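Local structure of ribosome inactivating type 1 protein (Iris hollandica, 3MVG) at residues G106-L111 / V154-V159; V220-S225 / V230-V235. The protein belongs to the type 1 ribosome-inactivating proteins, single-chain plant proteins named for their effect on ribosomes. All coordinates share one frame; numbering follows the deposited sequence. Where two conformers were deposited one is given.

Contact 1 (G106-L111 / V154-V159); sequences GSYGAL and VLIQLV
I156 packs its CG2 branch against the hydroxyl end of Y108 and its CD1 end against L111. I156 CG2 is 3.4 Å from Y108 OH and 4.1 Å from Y108 CZ. Y108 and I156 run alongside each other, pointing opposite ways. CG1 of I156 stands anti to the carbonyl carbon (chi1 -71°), and the chain runs on nearly straight to CD1. I156 CD1 meets L111 CD1 tip to tip at 3.7 Å. L111 reaches back from one turn further along its own helix. Q157 adds a third touch, as Q157 CG sits 3.5 Å from Y108 OH. Its amide plane is turned 65° from the tyrosine ring. The contact is thus apolar apart from the phenol oxygen, which hydrogen-bonds to E161 one turn further along the second helix. R119 makes a cation-pi contact with the Y108 ring. The amide of Q157 is held at both ends, OE1 by Q198 and NE2 by the carbonyl of I153. Just before Y108, S107 is the N-cap of helix 108-115: S107 OG accepts from A110 N at 3.0 Å. The contact is buried near the middle of the chain. It joins the first turn of helix 108-115 to the long helix 146-164, while Y72 of strand 72-78 packs on both Y108 and I156.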
# COMPACT_ATOMS: atom_id res chain seq x y z
N GLY A 106 -25.83 -0.32 -10.21
CA GLY A 106 -24.49 -0.65 -9.75
C GLY A 106 -24.32 -0.75 -8.24
O GLY A 106 -23.20 -0.91 -7.77
N SER A 107 -25.40 -0.66 -7.47
CA SER A 107 -25.26 -0.83 -6.03
C SER A 107 -24.82 -2.26 -5.73
O SER A 107 -25.17 -3.18 -6.47
CB SER A 107 -26.56 -0.51 -5.29
OG SER A 107 -27.49 -1.57 -5.44
N TYR A 108 -24.05 -2.46 -4.67
CA TYR A 108 -23.65 -3.81 -4.32
C TYR A 108 -24.86 -4.68 -3.97
O TYR A 108 -24.85 -5.87 -4.25
CB TYR A 108 -22.62 -3.85 -3.20
CG TYR A 108 -21.26 -3.36 -3.64
CD1 TYR A 108 -20.57 -4.01 -4.65
CD2 TYR A 108 -20.67 -2.25 -3.04
CE1 TYR A 108 -19.32 -3.57 -5.07
CE2 TYR A 108 -19.41 -1.80 -3.46
CZ TYR A 108 -18.75 -2.48 -4.47
OH TYR A 108 -17.52 -2.04 -4.88
N GLY A 109 -25.89 -4.08 -3.39
CA GLY A 109 -27.13 -4.80 -3.09
C GLY A 109 -27.73 -5.38 -4.36
O GLY A 109 -28.06 -6.57 -4.42
N ALA A 110 -27.86 -4.55 -5.39
CA ALA A 110 -28.41 -5.00 -6.67
C ALA A 110 -27.47 -6.01 -7.34
O ALA A 110 -27.91 -7.05 -7.83
CB ALA A 110 -28.66 -3.83 -7.58
N LEU A 111 -26.18 -5.69 -7.38
CA LEU A 111 -25.22 -6.58 -8.04
C LEU A 111 -25.16 -7.95 -7.38
O LEU A 111 -25.15 -8.98 -8.07
CB LEU A 111 -23.82 -5.96 -8.07
CG LEU A 111 -23.64 -4.73 -8.95
CD1 LEU A 111 -22.31 -4.06 -8.60
CD2 LEU A 111 -23.68 -5.09 -10.42
N VAL A 154 -16.32 -7.72 -9.45
CA VAL A 154 -14.86 -7.84 -9.51
C VAL A 154 -14.24 -6.55 -10.06
O VAL A 154 -13.34 -5.98 -9.45
CB VAL A 154 -14.43 -9.07 -10.36
CG1 VAL A 154 -12.92 -9.09 -10.57
CG2 VAL A 154 -14.89 -10.37 -9.70
N LEU A 155 -14.74 -6.08 -11.20
CA LEU A 155 -14.14 -4.92 -11.87
C LEU A 155 -14.33 -3.62 -11.10
O LEU A 155 -13.41 -2.82 -11.01
CB LEU A 155 -14.66 -4.79 -13.30
CG LEU A 155 -14.27 -5.97 -14.19
CD1 LEU A 155 -14.88 -5.83 -15.57
CD2 LEU A 155 -12.76 -6.19 -14.27
N ILE A 156 -15.52 -3.41 -10.54
CA ILE A 156 -15.77 -2.24 -9.71
C ILE A 156 -14.80 -2.19 -8.54
O ILE A 156 -14.21 -1.14 -8.26
CB ILE A 156 -17.24 -2.17 -9.25
CG1 ILE A 156 -18.14 -1.83 -10.44
CG2 ILE A 156 -17.40 -1.15 -8.11
CD1 ILE A 156 -19.62 -2.11 -10.23
N GLN A 157 -14.59 -3.31 -7.87
CA GLN A 157 -13.68 -3.31 -6.75
C GLN A 157 -12.23 -3.09 -7.15
O GLN A 157 -11.50 -2.40 -6.45
CB GLN A 157 -13.83 -4.57 -5.92
CG GLN A 157 -15.14 -4.64 -5.17
CD GLN A 157 -15.23 -5.87 -4.33
OE1 GLN A 157 -15.01 -5.82 -3.11
NE2 GLN A 157 -15.51 -6.99 -4.96
N LEU A 158 -11.81 -3.65 -8.28
CA LEU A 158 -10.41 -3.57 -8.71
C LEU A 158 -10.08 -2.31 -9.50
O LEU A 158 -8.89 -2.07 -9.78
CB LEU A 158 -9.99 -4.84 -9.45
CG LEU A 158 -10.05 -6.10 -8.60
CD1 LEU A 158 -9.74 -7.32 -9.45
CD2 LEU A 158 -9.07 -6.01 -7.45
N VAL A 159 -11.09 -1.52 -9.85
CA VAL A 159 -10.88 -0.26 -10.56
C VAL A 159 -11.38 0.91 -9.71
O VAL A 159 -10.58 1.75 -9.30
CB VAL A 159 -11.55 -0.28 -11.96
CG1 VAL A 159 -11.44 1.07 -12.62
CG2 VAL A 159 -10.92 -1.36 -12.83

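Contact 2 (V220-S225 / V230-V235); sequences VKLQVS and VVISDV
L222 reaches diagonally to I232 on the buried face of a two-stranded antiparallel ribbon. L222 CB is 4.3 Å from V230 CG2 on the partner strand. L222 CG lies anti to the carbonyl carbon (chi1 -65°) and comes within 4.2 Å of I232 CG1. At the tip, L222 CD1 packs 3.6 Å from I232 CG1 and also touches I232 CD1, the two side chains crossing at a slant. V220 faces the same way and stands beside I232. Past the end of the strand, V224 CG1 meets V230 CG1 at 3.9 Å, with the two valines at about a right angle. Four backbone hydrogen bonds join the two segments. V220 and I232 exchange two, and L222 and V230 exchange two. The bond from I232 N to V220 O is 2.8 Å long and almost straight at the hydrogen (178°). Between these pairs, K221 and V231 form a non-hydrogen-bonded pair on the exposed face. There K221 CG lies 3.8 Å from V230 O, and the rest of the lysine leads away. On the buried face, helix 201-210 packs against V220 and helix 192-199 against L222. V230 of the second subunit packs on V224. This is a beta hairpin of strands 215-223 and 229-234, with one apolar face turned to the helices.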
# COMPACT_ATOMS: atom_id res chain seq x y z
N VAL A 220 -15.57 8.61 12.54
CA VAL A 220 -16.14 7.53 11.74
C VAL A 220 -15.66 6.18 12.26
O VAL A 220 -14.46 5.87 12.21
CB VAL A 220 -15.74 7.69 10.24
CG1 VAL A 220 -16.35 6.58 9.39
CG2 VAL A 220 -16.16 9.06 9.71
N LYS A 221 -16.58 5.38 12.77
CA LYS A 221 -16.25 4.04 13.21
C LYS A 221 -16.22 3.09 12.02
O LYS A 221 -17.14 3.08 11.20
CB LYS A 221 -17.24 3.54 14.26
CG LYS A 221 -16.90 2.18 14.84
CD LYS A 221 -17.97 1.66 15.80
CE LYS A 221 -19.27 1.33 15.08
NZ LYS A 221 -19.24 0.02 14.38
N LEU A 222 -15.16 2.29 11.94
CA LEU A 222 -14.99 1.30 10.88
C LEU A 222 -14.74 -0.08 11.46
O LEU A 222 -13.98 -0.24 12.41
CB LEU A 222 -13.81 1.66 9.98
CG LEU A 222 -13.87 2.94 9.15
CD1 LEU A 222 -12.54 3.14 8.44
CD2 LEU A 222 -15.00 2.89 8.14
N GLN A 223 -15.38 -1.08 10.88
CA GLN A 223 -15.06 -2.47 11.19
C GLN A 223 -13.71 -2.82 10.61
O GLN A 223 -13.41 -2.47 9.46
CB GLN A 223 -16.10 -3.42 10.60
CG GLN A 223 -17.52 -3.17 11.07
CD GLN A 223 -17.74 -3.47 12.54
OE1 GLN A 223 -17.16 -4.41 13.10
NE2 GLN A 223 -18.60 -2.69 13.17
N VAL A 224 -12.88 -3.51 11.39
CA VAL A 224 -11.69 -4.15 10.83
C VAL A 224 -11.90 -5.66 10.73
O VAL A 224 -11.15 -6.35 10.05
CB VAL A 224 -10.39 -3.79 11.60
CG1 VAL A 224 -10.10 -2.30 11.48
CG2 VAL A 224 -10.46 -4.21 13.05
N SER A 225 -12.93 -6.14 11.43
CA SER A 225 -13.36 -7.53 11.43
C SER A 225 -14.80 -7.55 11.92
O SER A 225 -15.37 -6.49 12.19
CB SER A 225 -12.48 -8.36 12.36
OG SER A 225 -12.60 -7.90 13.69
N VAL A 230 -12.16 0.21 14.63
CA VAL A 230 -11.32 1.37 14.91
C VAL A 230 -12.16 2.63 14.63
O VAL A 230 -13.22 2.57 14.02
CB VAL A 230 -10.03 1.38 14.05
CG1 VAL A 230 -9.16 0.15 14.34
CG2 VAL A 230 -10.35 1.50 12.56
N VAL A 231 -11.66 3.77 15.09
CA VAL A 231 -12.35 5.03 14.85
C VAL A 231 -11.41 5.99 14.14
O VAL A 231 -10.26 6.18 14.55
CB VAL A 231 -12.87 5.66 16.17
CG1 VAL A 231 -13.54 7.01 15.90
CG2 VAL A 231 -13.82 4.70 16.89
N ILE A 232 -11.90 6.56 13.04
CA ILE A 232 -11.16 7.56 12.27
C ILE A 232 -11.66 8.94 12.68
O ILE A 232 -12.83 9.26 12.46
CB ILE A 232 -11.35 7.36 10.75
CG1 ILE A 232 -11.15 5.88 10.34
CG2 ILE A 232 -10.44 8.30 9.95
CD1 ILE A 232 -9.80 5.28 10.68
N SER A 233 -10.77 9.76 13.24
CA SER A 233 -11.18 11.03 13.86
C SER A 233 -10.55 12.26 13.22
O SER A 233 -10.86 13.38 13.60
CB SER A 233 -10.83 11.02 15.35
OG SER A 233 -11.54 10.00 16.03
N ASP A 234 -9.66 12.06 12.26
CA ASP A 234 -8.99 13.19 11.63
C ASP A 234 -8.59 12.89 10.19
O ASP A 234 -8.57 11.72 9.77
CB ASP A 234 -7.80 13.68 12.47
CG ASP A 234 -6.76 12.62 12.70
OD1 ASP A 234 -6.57 12.20 13.85
OD2 ASP A 234 -6.13 12.19 11.72
N VAL A 235 -8.27 13.95 9.44
CA VAL A 235 -7.93 13.81 8.04
C VAL A 235 -6.67 12.97 7.82
O VAL A 235 -6.63 12.13 6.92
CB VAL A 235 -7.72 15.17 7.37
CG1 VAL A 235 -7.33 14.96 5.93
CG2 VAL A 235 -8.98 16.01 7.48

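Both segments of contact 1 precede those of contact 2 in the chain. Their centres are 23 Å apart and their nearest atoms about 13 Å apart, without touching. They share no helix or strand. Contact 1 joins helices 108-115 and 146-164 near the centre of the chain, beside the six-stranded mixed sheet. The centre of contact 2 lies about 21 Å from the centre of the chain, in a separate two-stranded sheet. Helices 192-199 and 201-210 lie between them in sequence, and both pack on the hairpin. Q198 of helix 192-199 also bonds to Q157 of contact 1. That helix therefore touches both the helical core and the peripheral hairpin.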